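Local coordinates for protein rhamnonate dehydratase (Gibberella zeae PH-1, PDB 3FXG) that probably catalyses the magnesium-dependent dehydration of L-rhamnonate to 2-keto-3-deoxy-L-rhamnonate, as a sugar-acid dehydratase of the enolase superfamily, at residues Arg15-Gly20 with Leu68-Ala73; Lys354-Val359 with Ile369-Tyr374; Phe364-Ile369 with Phe385-Asn390. All blocks are in the same frame, centred on the assembly; numbering follows the deposited sequence.

Contact 1 of 3, residues Arg15-Gly20 with Leu68-Ala73; sequences RSFIIG and LVEIEA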
ATOM      1  N   ARG A  15     -44.771  -9.306  23.816  1.00 14.75           N
ATOM      2  CA  ARG A  15     -45.268 -10.652  23.582  1.00 14.90           C
ATOM      3  C   ARG A  15     -44.682 -11.169  22.271  1.00 15.73           C
ATOM      4  O   ARG A  15     -44.406 -10.390  21.363  1.00 15.88           O
ATOM      5  CB  ARG A  15     -46.800 -10.638  23.492  1.00 15.10           C
ATOM      6  CG  ARG A  15     -47.519 -10.177  24.759  1.00 16.80           C
ATOM      7  CD  ARG A  15     -49.034 -10.140  24.554  1.00 19.32           C
ATOM      8  NE  ARG A  15     -49.465  -9.044  23.682  1.00 19.62           N
ATOM      9  CZ  ARG A  15     -49.693  -7.797  24.096  1.00 20.54           C
ATOM     10  NH1 ARG A  15     -49.536  -7.478  25.375  1.00 19.28           N
ATOM     11  NH2 ARG A  15     -50.080  -6.867  23.232  1.00 20.94           N
ATOM     12  N   SER A  16     -44.476 -12.478  22.177  1.00 15.79           N
ATOM     13  CA  SER A  16     -43.947 -13.061  20.951  1.00 15.13           C
ATOM     14  C   SER A  16     -44.769 -14.283  20.587  1.00 15.68           C
ATOM     15  O   SER A  16     -45.277 -14.990  21.461  1.00 14.77           O
ATOM     16  CB  SER A  16     -42.469 -13.444  21.108  1.00 13.64           C
ATOM     17  OG  SER A  16     -42.297 -14.505  22.026  1.00 15.55           O
ATOM     18  N   PHE A  17     -44.901 -14.519  19.288  1.00 14.72           N
ATOM     19  CA  PHE A  17     -45.676 -15.639  18.780  1.00 16.43           C
ATOM     20  C   PHE A  17     -44.955 -16.309  17.628  1.00 16.85           C
ATOM     21  O   PHE A  17     -44.232 -15.661  16.871  1.00 16.60           O
ATOM     22  CB  PHE A  17     -47.029 -15.151  18.256  1.00 16.89           C
ATOM     23  CG  PHE A  17     -47.856 -14.432  19.274  1.00 16.95           C
ATOM     24  CD1 PHE A  17     -48.748 -15.129  20.080  1.00 18.33           C
ATOM     25  CD2 PHE A  17     -47.736 -13.054  19.435  1.00 18.50           C
ATOM     26  CE1 PHE A  17     -49.514 -14.465  21.035  1.00 19.07           C
ATOM     27  CE2 PHE A  17     -48.496 -12.379  20.387  1.00 20.43           C
ATOM     28  CZ  PHE A  17     -49.387 -13.087  21.189  1.00 20.01           C
ATOM     29  N   ILE A  18     -45.160 -17.612  17.498  1.00 18.39           N
ATOM     30  CA  ILE A  18     -44.585 -18.362  16.395  1.00 20.28           C
ATOM     31  C   ILE A  18     -45.727 -18.449  15.390  1.00 21.56           C
ATOM     32  O   ILE A  18     -46.872 -18.690  15.773  1.00 20.85           O
ATOM     33  CB  ILE A  18     -44.184 -19.778  16.827  1.00 22.19           C
ATOM     34  CG1 ILE A  18     -43.052 -19.695  17.853  1.00 24.53           C
ATOM     35  CG2 ILE A  18     -43.770 -20.596  15.611  1.00 23.34           C
ATOM     36  CD1 ILE A  18     -42.783 -20.989  18.571  1.00 28.39           C
ATOM     37  N   ILE A  19     -45.435 -18.224  14.116  1.00 21.81           N
ATOM     38  CA  ILE A  19     -46.476 -18.289  13.103  1.00 23.66           C
ATOM     39  C   ILE A  19     -46.609 -19.727  12.615  1.00 24.75           C
ATOM     40  O   ILE A  19     -45.698 -20.268  11.996  1.00 25.48           O
ATOM     41  CB  ILE A  19     -46.154 -17.346  11.927  1.00 24.45           C
ATOM     42  CG1 ILE A  19     -45.928 -15.928  12.465  1.00 25.76           C
ATOM     43  CG2 ILE A  19     -47.303 -17.340  10.927  1.00 24.61           C
ATOM     44  CD1 ILE A  19     -45.494 -14.928  11.420  1.00 28.88           C
ATOM     45  N   GLY A  20     -47.746 -20.346  12.920  1.00 26.00           N
ATOM     46  CA  GLY A  20     -47.973 -21.721  12.513  1.00 27.66           C
ATOM     47  C   GLY A  20     -48.104 -21.884  11.011  1.00 29.17           C
ATOM     48  O   GLY A  20     -48.363 -20.918  10.297  1.00 29.89           O
ATOM     49  N   LEU A  68     -43.586 -13.412  15.476  1.00 14.97           N
ATOM     50  CA  LEU A  68     -44.140 -12.069  15.576  1.00 15.68           C
ATOM     51  C   LEU A  68     -43.878 -11.497  16.957  1.00 13.82           C
ATOM     52  O   LEU A  68     -43.975 -12.200  17.963  1.00 14.34           O
ATOM     53  CB  LEU A  68     -45.653 -12.098  15.333  1.00 16.64           C
ATOM     54  CG  LEU A  68     -46.398 -10.770  15.503  1.00 18.31           C
ATOM     55  CD1 LEU A  68     -46.297  -9.964  14.222  1.00 20.14           C
ATOM     56  CD2 LEU A  68     -47.861 -11.032  15.835  1.00 21.14           C
ATOM     57  N   VAL A  69     -43.555 -10.215  17.003  1.00 13.94           N
ATOM     58  CA  VAL A  69     -43.304  -9.546  18.267  1.00 14.32           C
ATOM     59  C   VAL A  69     -44.300  -8.408  18.439  1.00 15.83           C
ATOM     60  O   VAL A  69     -44.550  -7.647  17.504  1.00 15.21           O
ATOM     61  CB  VAL A  69     -41.872  -8.965  18.321  1.00 14.67           C
ATOM     62  CG1 VAL A  69     -41.717  -8.063  19.534  1.00 14.91           C
ATOM     63  CG2 VAL A  69     -40.856 -10.098  18.368  1.00 15.87           C
ATOM     64  N   GLU A  70     -44.882  -8.305  19.628  1.00 15.37           N
ATOM     65  CA  GLU A  70     -45.817  -7.227  19.923  1.00 16.53           C
ATOM     66  C   GLU A  70     -45.269  -6.455  21.115  1.00 15.38           C
ATOM     67  O   GLU A  70     -44.866  -7.049  22.113  1.00 14.85           O
ATOM     68  CB  GLU A  70     -47.208  -7.762  20.285  1.00 17.85           C
ATOM     69  CG  GLU A  70     -47.919  -8.553  19.197  1.00 21.47           C
ATOM     70  CD  GLU A  70     -49.373  -8.848  19.557  1.00 23.80           C
ATOM     71  OE1 GLU A  70     -49.625  -9.270  20.704  1.00 24.45           O
ATOM     72  OE2 GLU A  70     -50.260  -8.665  18.698  1.00 24.77           O
ATOM     73  N   ILE A  71     -45.236  -5.133  21.003  1.00 15.16           N
ATOM     74  CA  ILE A  71     -44.764  -4.302  22.099  1.00 14.88           C
ATOM     75  C   ILE A  71     -45.909  -3.361  22.454  1.00 15.54           C
ATOM     76  O   ILE A  71     -46.341  -2.560  21.628  1.00 16.37           O
ATOM     77  CB  ILE A  71     -43.516  -3.492  21.697  1.00 13.96           C
ATOM     78  CG1 ILE A  71     -42.380  -4.450  21.329  1.00 13.48           C
ATOM     79  CG2 ILE A  71     -43.089  -2.580  22.850  1.00 13.73           C
ATOM     80  CD1 ILE A  71     -41.123  -3.753  20.821  1.00 14.74           C
ATOM     81  N   GLU A  72     -46.414  -3.483  23.676  1.00 16.62           N
ATOM     82  CA  GLU A  72     -47.529  -2.653  24.119  1.00 17.33           C
ATOM     83  C   GLU A  72     -47.065  -1.532  25.032  1.00 16.14           C
ATOM     84  O   GLU A  72     -46.306  -1.763  25.974  1.00 16.84           O
ATOM     85  CB  GLU A  72     -48.568  -3.505  24.849  1.00 18.53           C
ATOM     86  CG  GLU A  72     -49.851  -2.754  25.172  1.00 21.82           C
ATOM     87  CD  GLU A  72     -50.904  -3.641  25.799  1.00 25.31           C
ATOM     88  OE1 GLU A  72     -51.106  -4.765  25.296  1.00 27.55           O
ATOM     89  OE2 GLU A  72     -51.536  -3.211  26.786  1.00 26.77           O
ATOM     90  N   ALA A  73     -47.522  -0.319  24.739  1.00 15.59           N
ATOM     91  CA  ALA A  73     -47.170   0.852  25.534  1.00 16.52           C
ATOM     92  C   ALA A  73     -48.195   1.031  26.651  1.00 17.56           C
ATOM     93  O   ALA A  73     -49.263   0.414  26.629  1.00 17.59           O
ATOM     94  CB  ALA A  73     -47.131   2.100  24.649  1.00 15.70           C
TER
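R15 presents the two terminal nitrogens of its guanidinium to one oxygen, E72 OE1, while its NE serves a second carboxylate, that of E70. NH1 and NH2 each lie 3.1 Å from E72 OE1; NH2 meets the anti lone pair of E72 OE1, whereas NH1 approaches from above the carboxylate plane. These bonds are bent, with angles near 141°. The NE bond to E70 OE1, at 3.0 Å, is straighter (167°) and lies in the guanidinium plane. After an anti chi2, a bend at chi3 (-72°) turns NE aside toward E70. Arginine suits this place because one flat cation has donors for both acids, which stand two residues apart on the same strand and so project from the same face.

Strands 11-19 and 66-73 are neighbours in the antiparallel sheet of the N-terminal capping domain found in the enolase superfamily. R15 and E70, like F17 and L68, form hydrogen-bonded pairs; L68 N donates to F17 O at 2.7 Å. Between them S16 and V69 form a non-hydrogen-bonded pair on the other face, which is covered by helices 86-101 and 128-148; there S16 OG bonds H94 and S400. Back beside the arginine, F17 CE2 brings the ring edge within 3.3 Å of E70 OE1, the ring and carboxylate planes being perpendicular, and F17 CD2 meets L68 CD2 at 4.1 Å.

Contact 2 of 3, residues Lys354-Val359 with Ile369-Tyr374; sequences KSVLPV and IPTKGY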
ATOM      1  N   LYS A 354     -44.908 -15.661 -11.692  1.00 21.78           N
ATOM      2  CA  LYS A 354     -45.561 -14.889 -12.747  1.00 22.16           C
ATOM      3  C   LYS A 354     -46.534 -13.830 -12.234  1.00 21.51           C
ATOM      4  O   LYS A 354     -47.144 -13.112 -13.023  1.00 20.59           O
ATOM      5  CB  LYS A 354     -46.281 -15.837 -13.711  1.00 23.12           C
ATOM      6  CG  LYS A 354     -45.346 -16.845 -14.370  1.00 24.69           C
ATOM      7  CD  LYS A 354     -46.057 -17.695 -15.411  1.00 25.90           C
ATOM      8  CE  LYS A 354     -45.082 -18.659 -16.073  1.00 27.39           C
ATOM      9  NZ  LYS A 354     -45.730 -19.488 -17.130  1.00 29.57           N
ATOM     10  N   SER A 355     -46.678 -13.730 -10.917  1.00 19.73           N
ATOM     11  CA  SER A 355     -47.577 -12.744 -10.331  1.00 20.24           C
ATOM     12  C   SER A 355     -47.044 -12.288  -8.983  1.00 20.11           C
ATOM     13  O   SER A 355     -46.178 -12.937  -8.403  1.00 21.57           O
ATOM     14  CB  SER A 355     -48.982 -13.330 -10.164  1.00 20.51           C
ATOM     15  OG  SER A 355     -48.963 -14.457  -9.308  1.00 20.74           O
ATOM     16  N   VAL A 356     -47.559 -11.168  -8.491  1.00 22.75           N
ATOM     17  CA  VAL A 356     -47.115 -10.632  -7.210  1.00 23.47           C
ATOM     18  C   VAL A 356     -48.149 -10.875  -6.119  1.00 23.40           C
ATOM     19  O   VAL A 356     -49.329 -10.562  -6.282  1.00 22.52           O
ATOM     20  CB  VAL A 356     -46.831  -9.110  -7.304  1.00 26.01           C
ATOM     21  CG1 VAL A 356     -45.798  -8.838  -8.387  1.00 28.03           C
ATOM     22  CG2 VAL A 356     -48.108  -8.354  -7.605  1.00 28.30           C
ATOM     23  N   LEU A 357     -47.693 -11.445  -5.009  1.00 21.45           N
ATOM     24  CA  LEU A 357     -48.552 -11.734  -3.869  1.00 21.42           C
ATOM     25  C   LEU A 357     -47.897 -11.156  -2.616  1.00 21.16           C
ATOM     26  O   LEU A 357     -46.706 -10.842  -2.625  1.00 19.59           O
ATOM     27  CB  LEU A 357     -48.736 -13.247  -3.726  1.00 21.72           C
ATOM     28  CG  LEU A 357     -49.375 -13.966  -4.919  1.00 24.89           C
ATOM     29  CD1 LEU A 357     -49.399 -15.467  -4.662  1.00 25.27           C
ATOM     30  CD2 LEU A 357     -50.785 -13.438  -5.144  1.00 26.36           C
ATOM     31  N   PRO A 358     -48.664 -11.000  -1.525  1.00 21.12           N
ATOM     32  CA  PRO A 358     -48.120 -10.449  -0.275  1.00 20.51           C
ATOM     33  C   PRO A 358     -46.831 -11.144   0.156  1.00 21.01           C
ATOM     34  O   PRO A 358     -46.733 -12.368   0.103  1.00 18.70           O
ATOM     35  CB  PRO A 358     -49.255 -10.674   0.719  1.00 20.67           C
ATOM     36  CG  PRO A 358     -50.476 -10.542  -0.141  1.00 21.06           C
ATOM     37  CD  PRO A 358     -50.092 -11.332  -1.374  1.00 20.78           C
ATOM     38  N   VAL A 359     -45.845 -10.360   0.584  1.00 21.33           N
ATOM     39  CA  VAL A 359     -44.569 -10.922   1.018  1.00 22.50           C
ATOM     40  C   VAL A 359     -44.735 -11.745   2.291  1.00 21.60           C
ATOM     41  O   VAL A 359     -44.087 -12.777   2.462  1.00 21.81           O
ATOM     42  CB  VAL A 359     -43.515  -9.818   1.285  1.00 23.69           C
ATOM     43  CG1 VAL A 359     -43.347  -8.938   0.053  1.00 24.44           C
ATOM     44  CG2 VAL A 359     -43.922  -8.986   2.484  1.00 27.46           C
ATOM     45  N   ILE A 369     -48.762  -3.856  -2.232  1.00 17.62           N
ATOM     46  CA  ILE A 369     -48.011  -4.672  -3.183  1.00 18.09           C
ATOM     47  C   ILE A 369     -47.793  -3.978  -4.525  1.00 16.55           C
ATOM     48  O   ILE A 369     -48.703  -3.364  -5.073  1.00 17.46           O
ATOM     49  CB  ILE A 369     -48.729  -6.022  -3.405  1.00 19.77           C
ATOM     50  CG1 ILE A 369     -48.785  -6.790  -2.084  1.00 21.53           C
ATOM     51  CG2 ILE A 369     -48.002  -6.845  -4.463  1.00 20.98           C
ATOM     52  CD1 ILE A 369     -49.658  -8.021  -2.129  1.00 25.30           C
ATOM     53  N   PRO A 370     -46.570  -4.075  -5.075  1.00 15.51           N
ATOM     54  CA  PRO A 370     -46.243  -3.446  -6.357  1.00 13.69           C
ATOM     55  C   PRO A 370     -46.737  -4.216  -7.578  1.00 14.16           C
ATOM     56  O   PRO A 370     -45.943  -4.659  -8.409  1.00 12.33           O
ATOM     57  CB  PRO A 370     -44.723  -3.347  -6.301  1.00 14.23           C
ATOM     58  CG  PRO A 370     -44.357  -4.617  -5.620  1.00 13.32           C
ATOM     59  CD  PRO A 370     -45.369  -4.692  -4.481  1.00 14.67           C
ATOM     60  N   THR A 371     -48.054  -4.366  -7.685  1.00 14.21           N
ATOM     61  CA  THR A 371     -48.658  -5.073  -8.812  1.00 17.52           C
ATOM     62  C   THR A 371     -48.312  -4.418 -10.153  1.00 15.92           C
ATOM     63  O   THR A 371     -48.307  -5.080 -11.194  1.00 16.93           O
ATOM     64  CB  THR A 371     -50.196  -5.127  -8.659  1.00 19.43           C
ATOM     65  OG1 THR A 371     -50.533  -5.951  -7.534  1.00 24.24           O
ATOM     66  CG2 THR A 371     -50.840  -5.710  -9.901  1.00 25.75           C
ATOM     67  N   LYS A 372     -48.027  -3.120 -10.122  1.00 16.46           N
ATOM     68  CA  LYS A 372     -47.678  -2.369 -11.328  1.00 17.86           C
ATOM     69  C   LYS A 372     -46.180  -2.067 -11.390  1.00 15.94           C
ATOM     70  O   LYS A 372     -45.738  -1.271 -12.214  1.00 16.15           O
ATOM     71  CB  LYS A 372     -48.447  -1.046 -11.381  1.00 19.27           C
ATOM     72  CG  LYS A 372     -49.963  -1.173 -11.395  1.00 24.00           C
ATOM     73  CD  LYS A 372     -50.600   0.214 -11.351  1.00 23.58           C
ATOM     74  CE  LYS A 372     -52.115   0.142 -11.328  1.00 24.17           C
ATOM     75  NZ  LYS A 372     -52.627  -0.563 -10.121  1.00 23.45           N
ATOM     76  N   GLY A 373     -45.408  -2.688 -10.508  1.00 16.75           N
ATOM     77  CA  GLY A 373     -43.971  -2.474 -10.507  1.00 15.13           C
ATOM     78  C   GLY A 373     -43.508  -1.256  -9.728  1.00 14.79           C
ATOM     79  O   GLY A 373     -42.342  -0.863  -9.822  1.00 14.67           O
ATOM     80  N   TYR A 374     -44.409  -0.658  -8.956  1.00 13.95           N
ATOM     81  CA  TYR A 374     -44.062   0.513  -8.164  1.00 14.99           C
ATOM     82  C   TYR A 374     -45.085   0.765  -7.062  1.00 14.01           C
ATOM     83  O   TYR A 374     -46.192   0.226  -7.090  1.00 13.83           O
ATOM     84  CB  TYR A 374     -43.972   1.755  -9.063  1.00 16.46           C
ATOM     85  CG  TYR A 374     -45.315   2.272  -9.543  1.00 20.05           C
ATOM     86  CD1 TYR A 374     -46.067   3.154  -8.764  1.00 19.71           C
ATOM     87  CD2 TYR A 374     -45.855   1.839 -10.753  1.00 20.85           C
ATOM     88  CE1 TYR A 374     -47.330   3.588  -9.177  1.00 22.19           C
ATOM     89  CE2 TYR A 374     -47.116   2.264 -11.175  1.00 23.25           C
ATOM     90  CZ  TYR A 374     -47.846   3.135 -10.382  1.00 23.93           C
ATOM     91  OH  TYR A 374     -49.097   3.534 -10.790  1.00 27.44           O
TER
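P370 O, with V356 CG1 resting 4.2 Å away, accepts G373 N at 2.9 Å and so closes a type I turn from P370 to G373. Glycine fits the last position, where phi is positive. P370 is also the centre of an inverse gamma turn, drawn together by a weak bond from T371 N to I369 O.

Between the segments the contact is apolar. V356 and I369 run alongside one another in opposing senses, their CG2 methyls meeting at 3.5 Å, a tight fit for two carbons. V356 CG2 also touches T371 OG1 (3.4 Å), so this one methyl lies against both a methyl and a hydroxyl oxygen. I369 reaches the other way with CD1: chi2 of 171° extends the chain, and CD1 presses on the P358 ring, 3.3 Å from CG and 3.2 Å from N. Branched valine and isoleucine suit a site where separate methyls must face different neighbours, and the rigid P358 ring gives CD1 a fixed surface of CG, CD and N, tightly packed.

Both segments belong to the loop linking strands 344-347 and 374-376 of the barrel domain. Y346 on the first of these strands packs against V356, I369 and P370, while F166 on strand 163-169 meets P370 too.

Contact 3 of 3, residues Phe364-Ile369 with Phe385-Asn390; sequences FIDEPI and FGLTIN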
ATOM      1  N   PHE A 364     -51.141 -10.433   7.281  1.00 18.44           N
ATOM      2  CA  PHE A 364     -51.725  -9.094   7.275  1.00 19.19           C
ATOM      3  C   PHE A 364     -52.808  -9.008   6.205  1.00 20.33           C
ATOM      4  O   PHE A 364     -52.829  -9.812   5.271  1.00 20.64           O
ATOM      5  CB  PHE A 364     -50.633  -8.054   7.002  1.00 17.25           C
ATOM      6  CG  PHE A 364     -49.473  -8.140   7.956  1.00 15.94           C
ATOM      7  CD1 PHE A 364     -49.651  -7.881   9.310  1.00 15.86           C
ATOM      8  CD2 PHE A 364     -48.211  -8.511   7.505  1.00 15.17           C
ATOM      9  CE1 PHE A 364     -48.588  -7.989  10.206  1.00 16.20           C
ATOM     10  CE2 PHE A 364     -47.139  -8.624   8.393  1.00 15.15           C
ATOM     11  CZ  PHE A 364     -47.330  -8.363   9.744  1.00 14.62           C
ATOM     12  N   ILE A 365     -53.702  -8.033   6.334  1.00 20.61           N
ATOM     13  CA  ILE A 365     -54.787  -7.882   5.369  1.00 23.05           C
ATOM     14  C   ILE A 365     -54.613  -6.717   4.396  1.00 23.53           C
ATOM     15  O   ILE A 365     -55.341  -6.623   3.405  1.00 24.76           O
ATOM     16  CB  ILE A 365     -56.142  -7.684   6.082  1.00 24.19           C
ATOM     17  CG1 ILE A 365     -56.125  -6.380   6.874  1.00 25.93           C
ATOM     18  CG2 ILE A 365     -56.423  -8.850   7.012  1.00 25.83           C
ATOM     19  CD1 ILE A 365     -57.395  -6.120   7.665  1.00 29.48           C
ATOM     20  N   ASP A 366     -53.649  -5.842   4.667  1.00 22.00           N
ATOM     21  CA  ASP A 366     -53.449  -4.668   3.823  1.00 21.35           C
ATOM     22  C   ASP A 366     -52.011  -4.364   3.403  1.00 21.54           C
ATOM     23  O   ASP A 366     -51.620  -3.197   3.323  1.00 19.68           O
ATOM     24  CB  ASP A 366     -54.020  -3.443   4.535  1.00 22.55           C
ATOM     25  CG  ASP A 366     -53.527  -3.323   5.964  1.00 24.34           C
ATOM     26  OD1 ASP A 366     -52.611  -4.088   6.347  1.00 22.64           O
ATOM     27  OD2 ASP A 366     -54.050  -2.463   6.704  1.00 25.33           O
ATOM     28  N   GLU A 367     -51.225  -5.395   3.126  1.00 19.66           N
ATOM     29  CA  GLU A 367     -49.848  -5.173   2.709  1.00 19.91           C
ATOM     30  C   GLU A 367     -49.854  -4.506   1.332  1.00 19.07           C
ATOM     31  O   GLU A 367     -50.506  -4.990   0.410  1.00 19.69           O
ATOM     32  CB  GLU A 367     -49.101  -6.508   2.630  1.00 21.28           C
ATOM     33  CG  GLU A 367     -47.600  -6.383   2.412  1.00 23.62           C
ATOM     34  CD  GLU A 367     -46.937  -7.722   2.123  1.00 22.62           C
ATOM     35  OE1 GLU A 367     -47.132  -8.675   2.911  1.00 23.63           O
ATOM     36  OE2 GLU A 367     -46.219  -7.820   1.108  1.00 22.98           O
ATOM     37  N   PRO A 368     -49.155  -3.368   1.185  1.00 17.85           N
ATOM     38  CA  PRO A 368     -49.121  -2.695  -0.118  1.00 17.98           C
ATOM     39  C   PRO A 368     -48.241  -3.519  -1.058  1.00 17.63           C
ATOM     40  O   PRO A 368     -47.108  -3.852  -0.716  1.00 16.51           O
ATOM     41  CB  PRO A 368     -48.517  -1.334   0.216  1.00 17.54           C
ATOM     42  CG  PRO A 368     -47.588  -1.656   1.350  1.00 19.95           C
ATOM     43  CD  PRO A 368     -48.424  -2.591   2.200  1.00 17.97           C
ATOM     44  N   ILE A 369     -48.762  -3.856  -2.232  1.00 17.62           N
ATOM     45  CA  ILE A 369     -48.011  -4.672  -3.183  1.00 18.09           C
ATOM     46  C   ILE A 369     -47.793  -3.978  -4.525  1.00 16.55           C
ATOM     47  O   ILE A 369     -48.703  -3.364  -5.073  1.00 17.46           O
ATOM     48  CB  ILE A 369     -48.729  -6.022  -3.405  1.00 19.77           C
ATOM     49  CG1 ILE A 369     -48.785  -6.790  -2.084  1.00 21.53           C
ATOM     50  CG2 ILE A 369     -48.002  -6.845  -4.463  1.00 20.98           C
ATOM     51  CD1 ILE A 369     -49.658  -8.021  -2.129  1.00 25.30           C
ATOM     52  N   PHE A 385     -45.908   1.057  10.345  1.00 12.72           N
ATOM     53  CA  PHE A 385     -45.568   0.388   9.096  1.00 14.19           C
ATOM     54  C   PHE A 385     -46.826   0.051   8.298  1.00 14.44           C
ATOM     55  O   PHE A 385     -46.758  -0.601   7.258  1.00 14.37           O
ATOM     56  CB  PHE A 385     -44.733  -0.872   9.366  1.00 13.52           C
ATOM     57  CG  PHE A 385     -43.284  -0.577   9.676  1.00 12.94           C
ATOM     58  CD1 PHE A 385     -42.467   0.028   8.722  1.00 12.90           C
ATOM     59  CD2 PHE A 385     -42.744  -0.879  10.921  1.00 12.64           C
ATOM     60  CE1 PHE A 385     -41.136   0.328   9.005  1.00 12.38           C
ATOM     61  CE2 PHE A 385     -41.410  -0.583  11.217  1.00 11.25           C
ATOM     62  CZ  PHE A 385     -40.606   0.022  10.259  1.00 10.22           C
ATOM     63  N   GLY A 386     -47.968   0.510   8.802  1.00 14.64           N
ATOM     64  CA  GLY A 386     -49.242   0.316   8.125  1.00 15.68           C
ATOM     65  C   GLY A 386     -49.769  -1.085   7.890  1.00 16.82           C
ATOM     66  O   GLY A 386     -50.636  -1.281   7.035  1.00 17.61           O
ATOM     67  N   LEU A 387     -49.272  -2.060   8.642  1.00 17.26           N
ATOM     68  CA  LEU A 387     -49.726  -3.435   8.478  1.00 18.12           C
ATOM     69  C   LEU A 387     -50.729  -3.806   9.561  1.00 19.71           C
ATOM     70  O   LEU A 387     -50.479  -3.608  10.747  1.00 19.64           O
ATOM     71  CB  LEU A 387     -48.535  -4.393   8.517  1.00 18.07           C
ATOM     72  CG  LEU A 387     -47.545  -4.248   7.359  1.00 17.89           C
ATOM     73  CD1 LEU A 387     -46.297  -5.067   7.644  1.00 19.98           C
ATOM     74  CD2 LEU A 387     -48.201  -4.698   6.065  1.00 20.34           C
ATOM     75  N   THR A 388     -51.869  -4.344   9.142  1.00 20.59           N
ATOM     76  CA  THR A 388     -52.912  -4.739  10.077  1.00 21.30           C
ATOM     77  C   THR A 388     -53.037  -6.256  10.099  1.00 20.14           C
ATOM     78  O   THR A 388     -53.262  -6.890   9.068  1.00 18.93           O
ATOM     79  CB  THR A 388     -54.262  -4.125   9.681  1.00 22.81           C
ATOM     80  OG1 THR A 388     -54.639  -4.605   8.387  1.00 28.85           O
ATOM     81  CG2 THR A 388     -54.158  -2.618   9.620  1.00 22.81           C
ATOM     82  N   ILE A 389     -52.885  -6.832  11.284  1.00 20.89           N
ATOM     83  CA  ILE A 389     -52.962  -8.274  11.443  1.00 20.66           C
ATOM     84  C   ILE A 389     -54.321  -8.840  11.045  1.00 22.11           C
ATOM     85  O   ILE A 389     -55.370  -8.316  11.425  1.00 21.84           O
ATOM     86  CB  ILE A 389     -52.637  -8.680  12.898  1.00 21.35           C
ATOM     87  CG1 ILE A 389     -51.191  -8.294  13.222  1.00 20.23           C
ATOM     88  CG2 ILE A 389     -52.846 -10.176  13.088  1.00 21.97           C
ATOM     89  CD1 ILE A 389     -50.765  -8.606  14.642  1.00 22.43           C
ATOM     90  N   ASN A 390     -54.282  -9.909  10.261  1.00 22.00           N
ATOM     91  CA  ASN A 390     -55.484 -10.588   9.802  1.00 22.84           C
ATOM     92  C   ASN A 390     -56.073 -11.362  10.984  1.00 23.66           C
ATOM     93  O   ASN A 390     -55.433 -12.266  11.518  1.00 22.15           O
ATOM     94  CB  ASN A 390     -55.112 -11.538   8.659  1.00 22.42           C
ATOM     95  CG  ASN A 390     -56.275 -12.386   8.193  1.00 23.24           C
ATOM     96  OD1 ASN A 390     -57.416 -12.174   8.594  1.00 23.54           O
ATOM     97  ND2 ASN A 390     -55.988 -13.352   7.328  1.00 23.77           N
TER
HETATM   98  O   HOH W   1     -51.152  -0.935   4.516  1.00 22.99           O
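L387 lies over one face of the F364 ring, its CB 3.9 Å from the centroid and only 16° off the normal, a CH-pi contact. The leucine then spreads its branches: CD1 follows the ring to CE2 (3.7 Å), whereas CD2 turns to the backbone and CB of E367, whose side chain runs beside it in the same direction. The ring's edge faces the backbone of segment 385-390 instead, with T388 O and I389 N near its plane, and CE1 reaches I389 CG1. Phenylalanine thus offers a broad face to a branched chain and a thin edge to peptide groups.

The D366 side chain lies roughly perpendicular to that of T388. With D366 CG set between its own N and carbonyl carbon (chi1 50°), OD1 accepts T388 N at 2.9 Å through its syn lone pair. A further bond from T388 OG1 to OD2 is plausible but less sure, because the hydroxyl is crowded in the model. I365 N meets T388 O at 3.0 Å, nearly in line with the carbonyl, giving a single bridge between two irregular loops of the barrel domain. N390 follows as the N-cap of helix 391-394, its OD1 bonded to A392 N and its ND2 to D362 O.

One water donates to both D366 O and G386 O, each at 2.6 Å, and so joins two acceptors that could not bond each other. The bond from T388 N to OD1, together with a long, weak ion pair to K382, would be expected to favour an ionised carboxylate.

How the contacts relate
Contacts 2 and 3 are closely tied: they share I369, their segments alternate along the chain, and their centres lie 14 Å apart. Between them V359 N probably donates to E367 OE2 at 2.6 Å. Contact 3 also touches contact 1, whose centre is 15 Å away, where I389 CD1 packs 4.0 Å from L68 CD2; F364 and I389 further rest on F80 of strand 78-84. Contact 3 therefore bridges the capping-domain sheet and the barrel, whereas contacts 1 and 2 stay about 9 Å apart at their nearest atoms. The magnesium ion is held by D222, E248 and E275, none of which belongs to these three contacts.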